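PDB 6E1Q: AtGH3.15 acyl acid amido synthetase, which catalyses the ATP-dependent conjugation of the auxin precursor indole-3-butyric acid, and of the herbicide 2,4-DB, to glutamine. Local coordinates for residues T42-G47 with E68-Y73; D248-T251 with C255-G258; S323-S328 with M333-N338. All coordinates share one frame; numbering follows the deposited sequence. Where two conformers were deposited one is given.

Overall arrangement
The three contacts follow one another along the chain without interleaving. Contact 1 joins helices 43-49 and 67-78, and contact 2 folds a loop against helix 253-258; both belong to the N-terminal GH3 family region, yet their centres are about 46 Å apart. Contact 3, the hairpin of strands 321-327 and 332-335, lies closest of the three to the middle of the chain and carries residues that bind ATP and the acyl substrate. Its centre is about 29 Å from that of contact 1 and about 37 Å from that of contact 2. No two contacts touch, and contacts 1 and 2 lie out from the active-site hairpin in different directions.

Contact 1: T42-G47 with E68-Y73; sequences TEYLRG and EDIRSY
Tyr44 and Tyr73 mark the nearest approach of the two backbones, with their CA atoms 8.3 Å apart. The axes of helix segments 43-47 and 68-73 come no closer than 12.6 Å and run at 125° to each other, so large side chains must span the gap. The second helix is kinked near its contact residue: Tyr73 N makes just a weak bond back to Ile70 O.

The two tyrosines form a T-shaped (edge-to-face) pair with their planes 80° apart. Tyr44 supplies the edge: its CD1 sits over one face of the Tyr73 ring, offset toward the rim, 3.7 Å from Tyr73 CZ. With CG anti to its own backbone N (chi1 -170°), the Tyr44 ring is carried out from its helix toward the other one. Farther along the same ring, Ile70 CG2 comes against the phenol end, 3.7 Å from Tyr44 OH.

This is a helix-helix packing within the N-terminal GH3 family region, which belongs to the ANL clan of adenylating enzymes. Thr42 is the N-cap of the first helix, accepting from Leu45 N through its OG1 at 3.1 Å, a capping bond in the first turn, the one that bears Tyr44. Beyond the pair, Tyr44 also meets the rings of Phe48 and Tyr402.

On the partly exposed side, Glu43 stretches out extended until its OE2 lies 3.8 Å from Tyr73 CE1, the carboxylate steeply turned against the ring. That oxygen is in a salt bridge with Arg76, one turn beyond Tyr73, which would probably hold the carboxylate in its charged form. A serine in place of Tyr73 would probably leave the edge of Tyr44 without a ring face to rest on and open a gap beside the Glu43 chain.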
ATOM      1  N   THR A  42     -15.962  25.299  14.609  1.00 43.49           N
ATOM      2  CA  THR A  42     -16.592  24.225  13.845  1.00 42.32           C
ATOM      3  C   THR A  42     -17.665  23.550  14.695  1.00 45.43           C
ATOM      4  O   THR A  42     -17.607  23.549  15.929  1.00 44.08           O
ATOM      5  CB  THR A  42     -15.582  23.165  13.388  1.00 39.68           C
ATOM      6  OG1 THR A  42     -14.994  22.519  14.531  1.00 40.28           O
ATOM      7  CG2 THR A  42     -14.503  23.772  12.510  1.00 38.35           C
ATOM      8  N   GLU A  43     -18.664  22.979  14.027  1.00 45.70           N
ATOM      9  CA  GLU A  43     -19.694  22.267  14.775  1.00 49.15           C
ATOM     10  C   GLU A  43     -19.082  21.128  15.576  1.00 37.82           C
ATOM     11  O   GLU A  43     -19.418  20.932  16.743  1.00 38.86           O
ATOM     12  CB  GLU A  43     -20.774  21.736  13.830  1.00 45.91           C
ATOM     13  CG  GLU A  43     -21.714  20.767  14.508  1.00 50.11           C
ATOM     14  CD  GLU A  43     -22.834  20.267  13.606  1.00 52.05           C
ATOM     15  OE1 GLU A  43     -23.262  20.991  12.673  1.00 50.96           O
ATOM     16  OE2 GLU A  43     -23.288  19.135  13.843  1.00 46.53           O
ATOM     17  N   TYR A  44     -18.139  20.402  14.976  1.00 38.56           N
ATOM     18  CA  TYR A  44     -17.560  19.241  15.650  1.00 44.07           C
ATOM     19  C   TYR A  44     -16.800  19.642  16.912  1.00 43.70           C
ATOM     20  O   TYR A  44     -17.037  19.096  17.996  1.00 43.57           O
ATOM     21  CB  TYR A  44     -16.636  18.474  14.694  1.00 32.17           C
ATOM     22  CG  TYR A  44     -16.218  17.144  15.284  1.00 44.11           C
ATOM     23  CD1 TYR A  44     -17.011  16.021  15.108  1.00 39.83           C
ATOM     24  CD2 TYR A  44     -15.063  17.023  16.063  1.00 35.36           C
ATOM     25  CE1 TYR A  44     -16.670  14.812  15.662  1.00 45.14           C
ATOM     26  CE2 TYR A  44     -14.712  15.806  16.620  1.00 41.03           C
ATOM     27  CZ  TYR A  44     -15.522  14.702  16.407  1.00 45.84           C
ATOM     28  OH  TYR A  44     -15.220  13.477  16.943  1.00 46.85           O
ATOM     29  N   LEU A  45     -15.870  20.588  16.792  1.00 48.23           N
ATOM     30  CA  LEU A  45     -14.987  20.878  17.921  1.00 53.45           C
ATOM     31  C   LEU A  45     -15.715  21.645  19.015  1.00 58.41           C
ATOM     32  O   LEU A  45     -15.513  21.380  20.207  1.00 63.69           O
ATOM     33  CB  LEU A  45     -13.757  21.649  17.442  1.00 57.73           C
ATOM     34  CG  LEU A  45     -12.456  21.370  18.184  1.00 58.64           C
ATOM     35  CD1 LEU A  45     -12.238  19.865  18.298  1.00 52.19           C
ATOM     36  CD2 LEU A  45     -11.300  22.051  17.463  1.00 58.92           C
ATOM     37  N   ARG A  46     -16.572  22.596  18.630  1.00 61.50           N
ATOM     38  CA  ARG A  46     -17.256  23.421  19.618  1.00 71.73           C
ATOM     39  C   ARG A  46     -18.143  22.572  20.522  1.00 68.66           C
ATOM     40  O   ARG A  46     -18.297  22.873  21.712  1.00 69.31           O
ATOM     41  CB  ARG A  46     -18.072  24.514  18.914  1.00 81.29           C
ATOM     42  CG  ARG A  46     -19.106  25.224  19.793  1.00 93.52           C
ATOM     43  CD  ARG A  46     -20.527  25.041  19.263  1.00103.08           C
ATOM     44  NE  ARG A  46     -20.679  25.574  17.911  1.00109.57           N
ATOM     45  CZ  ARG A  46     -21.522  25.094  17.000  1.00109.54           C
ATOM     46  NH1 ARG A  46     -22.292  24.053  17.285  1.00109.47           N
ATOM     47  NH2 ARG A  46     -21.583  25.646  15.796  1.00106.95           N
ATOM     48  N   GLY A  47     -18.712  21.493  19.980  1.00 58.54           N
ATOM     49  CA  GLY A  47     -19.548  20.619  20.778  1.00 53.72           C
ATOM     50  C   GLY A  47     -18.822  19.956  21.927  1.00 58.87           C
ATOM     51  O   GLY A  47     -19.456  19.577  22.920  1.00 56.88           O
ATOM     52  N   GLU A  68     -16.339   5.132  11.719  0.51 34.98           N
ATOM     53  CA  GLU A  68     -17.758   4.869  11.943  0.51 40.06           C
ATOM     54  C   GLU A  68     -18.411   5.972  12.769  0.51 39.34           C
ATOM     55  O   GLU A  68     -19.568   6.334  12.526  0.51 40.09           O
ATOM     56  CB  GLU A  68     -17.938   3.520  12.638  0.51 47.88           C
ATOM     57  CG  GLU A  68     -17.740   2.299  11.758  0.51 50.55           C
ATOM     58  CD  GLU A  68     -16.322   2.156  11.224  0.51 47.66           C
ATOM     59  OE1 GLU A  68     -16.173   1.492  10.184  0.51 48.89           O
ATOM     60  OE2 GLU A  68     -15.364   2.690  11.829  0.51 38.47           O
ATOM     61  N   ASP A  69     -17.693   6.521  13.752  1.00 36.16           N
ATOM     62  CA  ASP A  69     -18.321   7.499  14.636  1.00 38.72           C
ATOM     63  C   ASP A  69     -18.512   8.846  13.949  1.00 35.51           C
ATOM     64  O   ASP A  69     -19.391   9.614  14.342  1.00 39.45           O
ATOM     65  CB  ASP A  69     -17.497   7.706  15.914  1.00 40.59           C
ATOM     66  CG  ASP A  69     -17.224   6.417  16.667  1.00 44.19           C
ATOM     67  OD1 ASP A  69     -18.173   5.651  16.951  1.00 58.21           O
ATOM     68  OD2 ASP A  69     -16.037   6.181  16.984  1.00 46.03           O
ATOM     69  N   ILE A  70     -17.682   9.180  12.966  1.00 28.91           N
ATOM     70  CA  ILE A  70     -17.744  10.502  12.360  1.00 39.57           C
ATOM     71  C   ILE A  70     -18.249  10.474  10.924  1.00 38.20           C
ATOM     72  O   ILE A  70     -18.308  11.531  10.281  1.00 34.36           O
ATOM     73  CB  ILE A  70     -16.384  11.223  12.460  1.00 37.11           C
ATOM     74  CG1 ILE A  70     -15.242  10.370  11.910  1.00 36.66           C
ATOM     75  CG2 ILE A  70     -16.074  11.541  13.920  1.00 43.60           C
ATOM     76  CD1 ILE A  70     -14.952  10.576  10.456  1.00 36.88           C
ATOM     77  N   ARG A  71     -18.655   9.310  10.407  1.00 35.40           N
ATOM     78  CA  ARG A  71     -19.089   9.239   9.014  1.00 30.50           C
ATOM     79  C   ARG A  71     -20.234  10.206   8.714  1.00 31.82           C
ATOM     80  O   ARG A  71     -20.328  10.738   7.592  1.00 31.61           O
ATOM     81  CB  ARG A  71     -19.509   7.811   8.681  1.00 36.85           C
ATOM     82  CG  ARG A  71     -20.016   7.611   7.266  1.00 36.54           C
ATOM     83  CD  ARG A  71     -20.451   6.165   7.058  1.00 41.57           C
ATOM     84  NE  ARG A  71     -20.856   5.941   5.674  1.00 44.79           N
ATOM     85  CZ  ARG A  71     -21.369   4.804   5.227  1.00 44.96           C
ATOM     86  NH1 ARG A  71     -21.547   3.780   6.062  1.00 39.77           N
ATOM     87  NH2 ARG A  71     -21.704   4.694   3.945  1.00 41.08           N
ATOM     88  N   SER A  72     -21.111  10.449   9.694  1.00 31.65           N
ATOM     89  CA  SER A  72     -22.277  11.292   9.440  1.00 31.94           C
ATOM     90  C   SER A  72     -21.878  12.718   9.065  1.00 34.43           C
ATOM     91  O   SER A  72     -22.515  13.336   8.203  1.00 31.15           O
ATOM     92  CB  SER A  72     -23.195  11.297  10.661  1.00 36.90           C
ATOM     93  OG  SER A  72     -22.556  11.935  11.755  1.00 42.61           O
ATOM     94  N   TYR A  73     -20.840  13.269   9.717  1.00 28.86           N
ATOM     95  CA  TYR A  73     -20.338  14.586   9.331  1.00 31.67           C
ATOM     96  C   TYR A  73     -19.897  14.596   7.870  1.00 31.36           C
ATOM     97  O   TYR A  73     -20.207  15.526   7.116  1.00 33.58           O
ATOM     98  CB  TYR A  73     -19.183  15.014  10.260  1.00 27.23           C
ATOM     99  CG  TYR A  73     -19.632  15.147  11.690  1.00 31.67           C
ATOM    100  CD1 TYR A  73     -20.180  16.334  12.159  1.00 36.31           C
ATOM    101  CD2 TYR A  73     -19.573  14.059  12.558  1.00 35.06           C
ATOM    102  CE1 TYR A  73     -20.634  16.451  13.480  1.00 36.89           C
ATOM    103  CE2 TYR A  73     -20.015  14.163  13.877  1.00 31.09           C
ATOM    104  CZ  TYR A  73     -20.538  15.364  14.334  1.00 37.91           C
ATOM    105  OH  TYR A  73     -20.982  15.468  15.641  1.00 45.50           O
TER

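Contact 2: D248-T251 with C255-G258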
ATOM      1  N   ASP A 248      -3.768   0.115 -33.642  1.00 48.44           N
ATOM      2  CA  ASP A 248      -5.017   0.826 -33.892  1.00 49.43           C
ATOM      3  C   ASP A 248      -6.169   0.388 -32.987  1.00 47.73           C
ATOM      4  O   ASP A 248      -7.224   1.025 -33.027  1.00 51.43           O
ATOM      5  CB  ASP A 248      -5.422   0.710 -35.371  1.00 57.00           C
ATOM      6  CG  ASP A 248      -5.703  -0.721 -35.812  1.00 62.24           C
ATOM      7  OD1 ASP A 248      -5.415  -1.663 -35.049  1.00 63.04           O
ATOM      8  OD2 ASP A 248      -6.223  -0.892 -36.942  1.00 69.56           O
ATOM      9  N   TRP A 249      -6.002  -0.650 -32.162  1.00 47.15           N
ATOM     10  CA  TRP A 249      -7.034  -0.988 -31.184  1.00 41.48           C
ATOM     11  C   TRP A 249      -7.020  -0.076 -29.965  1.00 42.07           C
ATOM     12  O   TRP A 249      -7.888  -0.210 -29.095  1.00 46.39           O
ATOM     13  CB  TRP A 249      -6.905  -2.445 -30.721  1.00 39.26           C
ATOM     14  CG  TRP A 249      -5.635  -2.747 -29.929  1.00 42.61           C
ATOM     15  CD1 TRP A 249      -4.437  -3.189 -30.431  1.00 37.97           C
ATOM     16  CD2 TRP A 249      -5.454  -2.644 -28.507  1.00 48.53           C
ATOM     17  NE1 TRP A 249      -3.528  -3.359 -29.411  1.00 43.16           N
ATOM     18  CE2 TRP A 249      -4.129  -3.037 -28.222  1.00 46.45           C
ATOM     19  CE3 TRP A 249      -6.284  -2.252 -27.448  1.00 41.41           C
ATOM     20  CZ2 TRP A 249      -3.615  -3.041 -26.928  1.00 46.20           C
ATOM     21  CZ3 TRP A 249      -5.774  -2.262 -26.171  1.00 42.52           C
ATOM     22  CH2 TRP A 249      -4.452  -2.657 -25.919  1.00 47.97           C
ATOM     23  N   ILE A 250      -6.061   0.832 -29.854  1.00 39.42           N
ATOM     24  CA  ILE A 250      -6.096   1.842 -28.805  1.00 45.01           C
ATOM     25  C   ILE A 250      -6.955   2.984 -29.329  1.00 54.94           C
ATOM     26  O   ILE A 250      -6.550   3.717 -30.238  1.00 50.84           O
ATOM     27  CB  ILE A 250      -4.689   2.295 -28.415  1.00 42.16           C
ATOM     28  CG1 ILE A 250      -4.002   1.134 -27.703  1.00 49.52           C
ATOM     29  CG2 ILE A 250      -4.714   3.502 -27.452  1.00 33.67           C
ATOM     30  CD1 ILE A 250      -2.593   1.029 -28.064  1.00 54.56           C
ATOM     31  N   THR A 251      -8.171   3.089 -28.797  1.00 54.70           N
ATOM     32  CA  THR A 251      -9.139   4.102 -29.196  1.00 56.61           C
ATOM     33  C   THR A 251      -9.281   5.215 -28.171  1.00 55.16           C
ATOM     34  O   THR A 251      -9.902   6.238 -28.472  1.00 55.64           O
ATOM     35  CB  THR A 251     -10.510   3.459 -29.423  1.00 52.40           C
ATOM     36  OG1 THR A 251     -10.845   2.653 -28.283  1.00 54.21           O
ATOM     37  CG2 THR A 251     -10.484   2.575 -30.658  1.00 50.21           C
ATOM     38  N   CYS A 255      -4.766   8.642 -24.777  1.00 66.58           N
ATOM     39  CA  CYS A 255      -3.559   7.973 -25.243  1.00 71.17           C
ATOM     40  C   CYS A 255      -3.232   8.367 -26.681  1.00 63.07           C
ATOM     41  O   CYS A 255      -2.089   8.720 -26.990  1.00 61.52           O
ATOM     42  CB  CYS A 255      -3.697   6.457 -25.118  1.00 82.67           C
ATOM     43  SG  CYS A 255      -2.204   5.603 -25.698  1.00 80.38           S
ATOM     44  N   THR A 256      -4.227   8.319 -27.574  1.00 54.43           N
ATOM     45  CA  THR A 256      -3.950   8.553 -28.991  1.00 58.65           C
ATOM     46  C   THR A 256      -3.501   9.986 -29.246  1.00 62.92           C
ATOM     47  O   THR A 256      -2.604  10.223 -30.065  1.00 65.76           O
ATOM     48  CB  THR A 256      -5.177   8.228 -29.846  1.00 60.71           C
ATOM     49  OG1 THR A 256      -6.292   9.019 -29.414  1.00 64.34           O
ATOM     50  CG2 THR A 256      -5.528   6.747 -29.761  1.00 58.57           C
ATOM     51  N   SER A 257      -4.112  10.957 -28.565  1.00 68.15           N
ATOM     52  CA  SER A 257      -3.679  12.340 -28.730  1.00 73.72           C
ATOM     53  C   SER A 257      -2.360  12.607 -28.011  1.00 75.37           C
ATOM     54  O   SER A 257      -1.569  13.440 -28.466  1.00 83.47           O
ATOM     55  CB  SER A 257      -4.760  13.298 -28.232  1.00 78.77           C
ATOM     56  OG  SER A 257      -5.005  13.112 -26.851  1.00 86.79           O
ATOM     57  N   GLY A 258      -2.092  11.905 -26.907  1.00 68.85           N
ATOM     58  CA  GLY A 258      -0.905  12.201 -26.126  1.00 69.99           C
ATOM     59  C   GLY A 258       0.350  11.474 -26.562  1.00 75.57           C
ATOM     60  O   GLY A 258       1.458  11.957 -26.313  1.00 71.10           O
TER
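Ile250 and Cys255 form the buried heart of this contact's close-packed part, where the loop segment 248-251 turns back against the short helix holding residues 255-258. The CG2 methyl of Ile250 lies 3.7 Å from Cys255 SG and is nearly as near to Cys255 CB, at 3.9 Å. Because CG2 stands anti to the backbone N of Ile250 and CG1 beside it (chi1 -69°), one branch serves the cysteine while CG1 lies over one face of the neighbouring Trp249 indole, toward its rim. The isoleucine is thus wedged between an aromatic ring and a sulfur. Thr256 adds the shortest approach, its CG2 reaching 3.2 Å from Ile250 O, which is close for a methyl carbon and a carbonyl oxygen.

The sulfur is committed covalently: Cys255 forms a disulfide with Cys200 on helix 194-207, and Ile250 also packs on Gln196 and Tyr199 of that helix. The arrangement belongs to the loop that links helix 220-243 to helix 253-258, cross-linked to a third helix in the N-terminal GH3 region and distant from the annotated nucleotide and substrate sites. Asp252, in the connection, accepts a hydrogen bond from Cys255 N through its carboxylate at the start of the helix.

Toward solvent the fit thins out. On the partly exposed flank of Thr256, the two CG2 methyls of Ile250 and Thr256 are 4.1 Å apart. The threonine hydroxyl, set between the backbone N and the carbonyl carbon (chi1 58°), is hydrogen-bonded to Asp252 O, an attachment that holds the methyl turned to the loop. Thr251 is exposed and points its side chain away from the helix; its backbone C is 4.4 Å from Thr256 CG2, at the fringe of the interface.

Contact 3: S323-S328 with M333-N338; sequences SSFYGS and MGVNFN. With CFA ((2,4-dichlorophenoxy)acetic acid), chain D.
Tyr326 and Gly334 form the hydrogen-bonded antiparallel pair of this hairpin, Tyr326 N donating to Gly334 O at 2.8 Å. Tyr326 O in turn takes two donors, Met333 N at 2.9 Å and Gly334 N at 2.8 Å, both in the carbonyl plane. Two residues thus face one: a classic beta bulge. Past the non-hydrogen-bonded pair Phe325-Val335, Asn336 N donates to Ser324 O from above the carbonyl plane.

Among side chains, Met333 bends at its thioether (chi3 -78°) to make an oblique Met-aromatic contact, SD lying 4.8 Å from the Tyr326 ring centroid. Its CE methyl also touches Ser328 OG, which is hydrogen-bonded to Glu330. On the opposite face of the strand pair, Phe325 CD1 rests loosely on Val335 CG1.

In ligand binding, the (2,4-dichlorophenoxy)acetic acid ring, steeply inclined to that of Phe325, brings its C5'-C6' side up to one Phe325 face, C6' over the centre and 3.7 Å from Phe325 CE2. Phe325 binds the acyl substrate, and Phe325-Ser328 belong to the ATP site.

Around the hairpin, helix 112-132 covers Val335, strands 390-396 and 404-416 pack on Tyr326, whose hydroxyl is hydrogen-bonded to Asp408, and strand 348-350 pairs with Val335 through Thr349.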
ATOM      1  N   SER A 323      10.992   1.800   0.476  1.00 31.17           N
ATOM      2  CA  SER A 323       9.678   2.204   0.968  1.00 33.64           C
ATOM      3  C   SER A 323       9.934   3.453   1.806  1.00 35.65           C
ATOM      4  O   SER A 323      10.398   3.372   2.950  1.00 39.07           O
ATOM      5  CB  SER A 323       9.004   1.086   1.763  1.00 39.06           C
ATOM      6  OG  SER A 323       7.742   1.504   2.269  1.00 47.93           O
ATOM      7  N   SER A 324       9.640   4.608   1.226  1.00 31.41           N
ATOM      8  CA  SER A 324      10.058   5.880   1.796  1.00 36.49           C
ATOM      9  C   SER A 324       9.005   6.541   2.672  1.00 34.46           C
ATOM     10  O   SER A 324       9.356   7.418   3.468  1.00 34.88           O
ATOM     11  CB  SER A 324      10.422   6.855   0.675  1.00 34.79           C
ATOM     12  OG  SER A 324      11.546   6.383  -0.026  1.00 39.76           O
ATOM     13  N   PHE A 325       7.732   6.178   2.520  1.00 32.16           N
ATOM     14  CA  PHE A 325       6.644   6.984   3.052  1.00 34.54           C
ATOM     15  C   PHE A 325       5.663   6.140   3.841  1.00 30.80           C
ATOM     16  O   PHE A 325       5.282   5.049   3.409  1.00 31.62           O
ATOM     17  CB  PHE A 325       5.880   7.700   1.939  1.00 42.59           C
ATOM     18  CG  PHE A 325       6.761   8.340   0.897  1.00 42.81           C
ATOM     19  CD1 PHE A 325       7.299   9.604   1.109  1.00 38.26           C
ATOM     20  CD2 PHE A 325       7.015   7.698  -0.308  1.00 50.25           C
ATOM     21  CE1 PHE A 325       8.095  10.210   0.149  1.00 44.52           C
ATOM     22  CE2 PHE A 325       7.811   8.298  -1.274  1.00 56.60           C
ATOM     23  CZ  PHE A 325       8.351   9.557  -1.045  1.00 53.84           C
ATOM     24  N   TYR A 326       5.228   6.676   4.985  1.00 31.80           N
ATOM     25  CA  TYR A 326       4.148   6.079   5.766  1.00 37.38           C
ATOM     26  C   TYR A 326       3.046   7.126   5.885  1.00 40.21           C
ATOM     27  O   TYR A 326       3.236   8.174   6.520  1.00 31.12           O
ATOM     28  CB  TYR A 326       4.614   5.604   7.144  1.00 30.59           C
ATOM     29  CG  TYR A 326       3.444   5.162   7.991  1.00 34.21           C
ATOM     30  CD1 TYR A 326       2.617   4.122   7.572  1.00 36.90           C
ATOM     31  CD2 TYR A 326       3.138   5.801   9.172  1.00 38.01           C
ATOM     32  CE1 TYR A 326       1.521   3.731   8.315  1.00 34.67           C
ATOM     33  CE2 TYR A 326       2.046   5.413   9.937  1.00 37.28           C
ATOM     34  CZ  TYR A 326       1.241   4.384   9.506  1.00 34.85           C
ATOM     35  OH  TYR A 326       0.152   4.021  10.268  1.00 35.51           O
ATOM     36  N   GLY A 327       1.904   6.842   5.271  1.00 37.36           N
ATOM     37  CA  GLY A 327       0.807   7.793   5.229  1.00 49.85           C
ATOM     38  C   GLY A 327      -0.510   7.126   4.892  1.00 48.97           C
ATOM     39  O   GLY A 327      -0.585   5.923   4.643  1.00 45.26           O
ATOM     40  N   SER A 328      -1.565   7.934   4.896  1.00 40.36           N
ATOM     41  CA  SER A 328      -2.907   7.455   4.608  1.00 32.91           C
ATOM     42  C   SER A 328      -3.684   8.640   4.076  1.00 39.52           C
ATOM     43  O   SER A 328      -3.213   9.778   4.131  1.00 37.56           O
ATOM     44  CB  SER A 328      -3.588   6.859   5.849  1.00 29.98           C
ATOM     45  OG  SER A 328      -3.776   7.869   6.831  1.00 41.28           O
ATOM     46  N   MET A 333       2.198  10.733   7.534  1.00 30.91           N
ATOM     47  CA  MET A 333       2.632  10.546   8.916  1.00 39.93           C
ATOM     48  C   MET A 333       4.131  10.403   9.110  1.00 40.17           C
ATOM     49  O   MET A 333       4.672  10.997  10.050  1.00 41.67           O
ATOM     50  CB  MET A 333       1.925   9.338   9.514  1.00 37.08           C
ATOM     51  CG  MET A 333       0.523   9.687   9.953  1.00 44.93           C
ATOM     52  SD  MET A 333      -0.441   8.299  10.514  1.00 49.49           S
ATOM     53  CE  MET A 333      -0.916   7.550   8.951  1.00 45.26           C
ATOM     54  N   GLY A 334       4.828   9.634   8.275  1.00 36.36           N
ATOM     55  CA  GLY A 334       6.228   9.371   8.551  1.00 38.48           C
ATOM     56  C   GLY A 334       7.025   9.154   7.289  1.00 35.30           C
ATOM     57  O   GLY A 334       6.470   8.882   6.221  1.00 29.62           O
ATOM     58  N   VAL A 335       8.347   9.260   7.428  1.00 27.78           N
ATOM     59  CA  VAL A 335       9.251   8.944   6.330  1.00 34.20           C
ATOM     60  C   VAL A 335      10.374   8.048   6.828  1.00 35.46           C
ATOM     61  O   VAL A 335      10.677   7.980   8.023  1.00 31.88           O
ATOM     62  CB  VAL A 335       9.841  10.202   5.656  1.00 40.42           C
ATOM     63  CG1 VAL A 335       8.773  10.891   4.821  1.00 41.03           C
ATOM     64  CG2 VAL A 335      10.447  11.142   6.689  1.00 36.49           C
ATOM     65  N   ASN A 336      11.012   7.377   5.881  1.00 28.76           N
ATOM     66  CA  ASN A 336      12.107   6.458   6.178  1.00 30.20           C
ATOM     67  C   ASN A 336      13.411   7.237   6.070  1.00 30.38           C
ATOM     68  O   ASN A 336      13.818   7.635   4.978  1.00 34.01           O
ATOM     69  CB  ASN A 336      12.029   5.267   5.224  1.00 27.86           C
ATOM     70  CG  ASN A 336      13.093   4.195   5.469  1.00 34.69           C
ATOM     71  OD1 ASN A 336      13.133   3.203   4.723  1.00 34.02           O
ATOM     72  ND2 ASN A 336      13.963   4.391   6.430  1.00 23.12           N
ATOM     73  N   PHE A 337      14.068   7.462   7.198  1.00 28.86           N
ATOM     74  CA  PHE A 337      15.337   8.162   7.116  1.00 30.70           C
ATOM     75  C   PHE A 337      16.493   7.273   6.680  1.00 40.45           C
ATOM     76  O   PHE A 337      17.616   7.774   6.562  1.00 39.73           O
ATOM     77  CB  PHE A 337      15.645   8.817   8.451  1.00 39.57           C
ATOM     78  CG  PHE A 337      15.029  10.170   8.587  1.00 40.06           C
ATOM     79  CD1 PHE A 337      15.702  11.291   8.115  1.00 45.65           C
ATOM     80  CD2 PHE A 337      13.784  10.331   9.170  1.00 32.56           C
ATOM     81  CE1 PHE A 337      15.152  12.545   8.224  1.00 43.79           C
ATOM     82  CE2 PHE A 337      13.220  11.601   9.280  1.00 39.71           C
ATOM     83  CZ  PHE A 337      13.907  12.704   8.803  1.00 34.57           C
ATOM     84  N   ASN A 338      16.257   5.987   6.411  1.00 37.97           N
ATOM     85  CA  ASN A 338      17.293   5.080   5.911  1.00 38.03           C
ATOM     86  C   ASN A 338      16.739   4.299   4.728  1.00 35.99           C
ATOM     87  O   ASN A 338      16.515   3.087   4.815  1.00 36.16           O
ATOM     88  CB  ASN A 338      17.786   4.137   7.008  1.00 40.47           C
ATOM     89  CG  ASN A 338      18.964   3.295   6.556  1.00 47.57           C
ATOM     90  OD1 ASN A 338      19.584   3.585   5.533  1.00 47.27           O
ATOM     91  ND2 ASN A 338      19.283   2.253   7.317  1.00 41.49           N
TER
HETATM   92  C1  CFA D 603       1.864   8.462   0.698  1.00104.65           C
HETATM   93  C2  CFA D 603       2.319   8.448  -0.765  1.00106.32           C
HETATM   94  C1' CFA D 603       3.430   9.911  -2.303  1.00105.66           C
HETATM   95  C2' CFA D 603       2.780   9.864  -3.532  1.00106.36           C
HETATM   96  C3' CFA D 603       3.504  10.044  -4.704  1.00103.40           C
HETATM   97  C4' CFA D 603       4.871  10.275  -4.650  1.00103.50           C
HETATM   98  C5' CFA D 603       5.514  10.328  -3.426  1.00101.21           C
HETATM   99 CL3  CFA D 603       1.017   9.573  -3.619  1.00108.69          CL
HETATM  100  C6' CFA D 603       4.794  10.151  -2.258  1.00103.35           C
HETATM  101  O1  CFA D 603       2.495   9.163   1.527  1.00101.99           O
HETATM  102  O2  CFA D 603       0.875   7.784   1.093  1.00103.69           O
HETATM  103  O1' CFA D 603       2.731   9.746  -1.096  1.00106.98           O
HETATM  104 CL4  CFA D 603       5.821  10.512  -6.145  1.00108.78          CL